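Local coordinates for serine protease pet (Escherichia coli, PDB 4OM9), which is a secreted autotransporter enterotoxin that acts as a serine protease, probably cleaving alpha-fodrin inside host cells, at residues 405-410 with 432-437. Numbering follows the deposited sequence.
Sequences TVQLNA and DLNGHN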
ATOM      1  N   THR A 405      16.395 -15.449  -2.584  1.00 29.11           N
ATOM      2  CA  THR A 405      16.941 -14.325  -3.335  1.00 28.81           C
ATOM      3  C   THR A 405      17.589 -14.820  -4.631  1.00 28.72           C
ATOM      4  O   THR A 405      18.307 -15.832  -4.644  1.00 29.68           O
ATOM      5  CB  THR A 405      17.978 -13.554  -2.508  1.00 30.48           C
ATOM      6  OG1 THR A 405      17.313 -12.929  -1.409  1.00 33.50           O
ATOM      7  CG2 THR A 405      18.665 -12.467  -3.344  1.00 29.89           C
ATOM      8  N   VAL A 406      17.298 -14.118  -5.715  1.00 26.77           N
ATOM      9  CA  VAL A 406      18.004 -14.278  -6.969  1.00 25.60           C
ATOM     10  C   VAL A 406      18.846 -13.025  -7.250  1.00 28.62           C
ATOM     11  O   VAL A 406      18.332 -11.899  -7.236  1.00 27.92           O
ATOM     12  CB  VAL A 406      17.035 -14.527  -8.116  1.00 23.63           C
ATOM     13  CG1 VAL A 406      17.796 -14.566  -9.461  1.00 24.45           C
ATOM     14  CG2 VAL A 406      16.300 -15.809  -7.887  1.00 22.80           C
ATOM     15  N   GLN A 407      20.134 -13.213  -7.508  1.00 29.64           N
ATOM     16  CA  GLN A 407      21.039 -12.085  -7.620  1.00 28.03           C
ATOM     17  C   GLN A 407      21.827 -12.080  -8.924  1.00 28.26           C
ATOM     18  O   GLN A 407      22.531 -13.033  -9.230  1.00 29.56           O
ATOM     19  CB  GLN A 407      22.026 -12.054  -6.446  1.00 28.48           C
ATOM     20  CG  GLN A 407      23.029 -10.902  -6.589  1.00 31.77           C
ATOM     21  CD  GLN A 407      24.084 -10.875  -5.519  1.00 38.87           C
ATOM     22  OE1 GLN A 407      25.096 -11.567  -5.618  1.00 41.09           O
ATOM     23  NE2 GLN A 407      23.872 -10.060  -4.497  1.00 36.18           N
ATOM     24  N   LEU A 408      21.712 -10.987  -9.676  1.00 29.03           N
ATOM     25  CA  LEU A 408      22.454 -10.820 -10.920  1.00 31.59           C
ATOM     26  C   LEU A 408      23.926 -10.555 -10.665  1.00 33.67           C
ATOM     27  O   LEU A 408      24.266  -9.747  -9.812  1.00 32.09           O
ATOM     28  CB  LEU A 408      21.864  -9.680 -11.738  1.00 30.45           C
ATOM     29  CG  LEU A 408      20.353  -9.777 -11.921  1.00 30.42           C
ATOM     30  CD1 LEU A 408      19.869  -8.782 -12.951  1.00 26.38           C
ATOM     31  CD2 LEU A 408      19.971 -11.176 -12.338  1.00 28.43           C
ATOM     32  N   ASN A 409      24.802 -11.227 -11.411  1.00 34.34           N
ATOM     33  CA  ASN A 409      26.241 -11.017 -11.258  1.00 32.97           C
ATOM     34  C   ASN A 409      27.003 -11.198 -12.567  1.00 40.75           C
ATOM     35  O   ASN A 409      28.096 -11.761 -12.589  1.00 41.81           O
ATOM     36  CB  ASN A 409      26.798 -11.965 -10.201  1.00 34.31           C
ATOM     37  CG  ASN A 409      28.162 -11.537  -9.688  1.00 32.75           C
ATOM     38  OD1 ASN A 409      28.385 -10.372  -9.365  1.00 36.71           O
ATOM     39  ND2 ASN A 409      29.090 -12.483  -9.624  1.00 36.46           N
ATOM     40  N   ALA A 410      26.412 -10.736 -13.665  1.00 37.57           N
ATOM     41  CA  ALA A 410      27.042 -10.798 -14.985  1.00 36.25           C
ATOM     42  C   ALA A 410      26.144 -10.017 -15.922  1.00 36.94           C
ATOM     43  O   ALA A 410      25.031  -9.684 -15.547  1.00 38.20           O
ATOM     44  CB  ALA A 410      27.221 -12.258 -15.464  1.00 32.49           C
ATOM     45  N   ASP A 432      17.765  -9.160  -6.845  1.00 32.55           N
ATOM     46  CA  ASP A 432      18.791  -8.139  -6.604  1.00 27.37           C
ATOM     47  C   ASP A 432      19.559  -7.870  -7.897  1.00 29.07           C
ATOM     48  O   ASP A 432      20.362  -8.710  -8.351  1.00 28.87           O
ATOM     49  CB  ASP A 432      19.733  -8.583  -5.479  1.00 30.08           C
ATOM     50  CG  ASP A 432      20.807  -7.556  -5.157  1.00 30.70           C
ATOM     51  OD1 ASP A 432      20.779  -6.428  -5.695  1.00 31.87           O
ATOM     52  OD2 ASP A 432      21.696  -7.872  -4.341  1.00 36.15           O
ATOM     53  N   LEU A 433      19.298  -6.709  -8.498  1.00 31.64           N
ATOM     54  CA  LEU A 433      19.909  -6.342  -9.776  1.00 32.09           C
ATOM     55  C   LEU A 433      21.389  -6.120  -9.584  1.00 32.47           C
ATOM     56  O   LEU A 433      22.148  -6.142 -10.546  1.00 33.97           O
ATOM     57  CB  LEU A 433      19.263  -5.078 -10.375  1.00 29.93           C
ATOM     58  CG  LEU A 433      17.755  -5.128 -10.614  1.00 30.08           C
ATOM     59  CD1 LEU A 433      17.273  -3.875 -11.286  1.00 26.83           C
ATOM     60  CD2 LEU A 433      17.366  -6.315 -11.437  1.00 26.22           C
ATOM     61  N   ASN A 434      21.790  -5.888  -8.340  1.00 29.22           N
ATOM     62  CA  ASN A 434      23.200  -5.882  -7.967  1.00 31.23           C
ATOM     63  C   ASN A 434      24.071  -5.007  -8.886  1.00 33.67           C
ATOM     64  O   ASN A 434      25.114  -5.441  -9.383  1.00 32.99           O
ATOM     65  CB  ASN A 434      23.713  -7.321  -7.952  1.00 30.12           C
ATOM     66  CG  ASN A 434      25.128  -7.427  -7.438  1.00 34.18           C
ATOM     67  OD1 ASN A 434      25.557  -6.602  -6.615  1.00 35.43           O
ATOM     68  ND2 ASN A 434      25.883  -8.422  -7.942  1.00 31.32           N
ATOM     69  N   GLY A 435      23.636  -3.769  -9.121  1.00 34.91           N
ATOM     70  CA  GLY A 435      24.408  -2.850  -9.943  1.00 34.55           C
ATOM     71  C   GLY A 435      24.125  -2.949 -11.431  1.00 34.51           C
ATOM     72  O   GLY A 435      24.565  -2.094 -12.194  1.00 36.41           O
ATOM     73  N   HIS A 436      23.396  -3.985 -11.847  1.00 36.69           N
ATOM     74  CA  HIS A 436      23.040  -4.173 -13.257  1.00 37.62           C
ATOM     75  C   HIS A 436      21.712  -3.491 -13.613  1.00 39.77           C
ATOM     76  O   HIS A 436      20.852  -3.304 -12.750  1.00 37.98           O
ATOM     77  CB  HIS A 436      22.960  -5.662 -13.589  1.00 36.57           C
ATOM     78  CG  HIS A 436      24.240  -6.398 -13.355  1.00 42.74           C
ATOM     79  ND1 HIS A 436      25.265  -6.437 -14.292  1.00 42.90           N
ATOM     80  CD2 HIS A 436      24.684  -7.111 -12.295  1.00 40.18           C
ATOM     81  CE1 HIS A 436      26.270  -7.139 -13.812  1.00 44.06           C
ATOM     82  NE2 HIS A 436      25.944  -7.567 -12.601  1.00 41.36           N
ATOM     83  N   ASN A 437      21.560  -3.120 -14.882  1.00 35.52           N
ATOM     84  CA  ASN A 437      20.307  -2.590 -15.408  1.00 31.22           C
ATOM     85  C   ASN A 437      19.516  -3.730 -16.022  1.00 29.54           C
ATOM     86  O   ASN A 437      20.073  -4.546 -16.756  1.00 33.33           O
ATOM     87  CB  ASN A 437      20.555  -1.497 -16.465  1.00 33.52           C
ATOM     88  CG  ASN A 437      21.398  -0.313 -15.941  1.00 33.92           C
ATOM     89  OD1 ASN A 437      21.347   0.042 -14.766  1.00 34.72           O
ATOM     90  ND2 ASN A 437      22.167   0.306 -16.839  1.00 42.23           N
TER
HETATM   91  O   HOH W   1      28.605  -9.145  -6.678  1.00 31.88           O
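Gln407 and Asp432 pair as neighbours in a parallel bridge, CA to CA 4.7 Å, closed by two backbone hydrogen bonds, Asp432 N to Val406 O (2.8 Å) and Leu408 N to Asp432 O (3.0 Å). Their side chains leave the same face and run alongside each other; Gln407 NE2 donates to Asp432 OD2 at 3.1 Å, from above the carboxylate, whose plane is turned 68° from the amide. Asp432 OD2 is also hydrogen-bonded to Ser455 OG, while OD1 takes Asn434 N at 2.9 Å in an Asx turn, so both carboxylate oxygens are engaged. Beyond the bridge, Asn434 prolongs the pairing by side chain: with CG anti to its backbone N (chi1 -174°), ND2 donates a hydrogen bond to Leu408 O at 2.8 Å, lying in the plane of both groups, and its amide stacks on that of Gln407, the planes 19° apart. A water links the same ND2 to Asn409 OD1. The buried Leu408 and Leu433 lie side by side, pointing the same way, CD1 of Leu408 3.8 Å from CD2 of Leu433. The type I' turn 433-436 brings in His436, with Ala410 O over one ring face, 3.3 Å from CE1. This is the rung-to-rung stacking of a right-handed beta-helix, as in autotransporter passengers: strand 404-408 lies between strands 385-388 and 429-432, with 451-453 next in order.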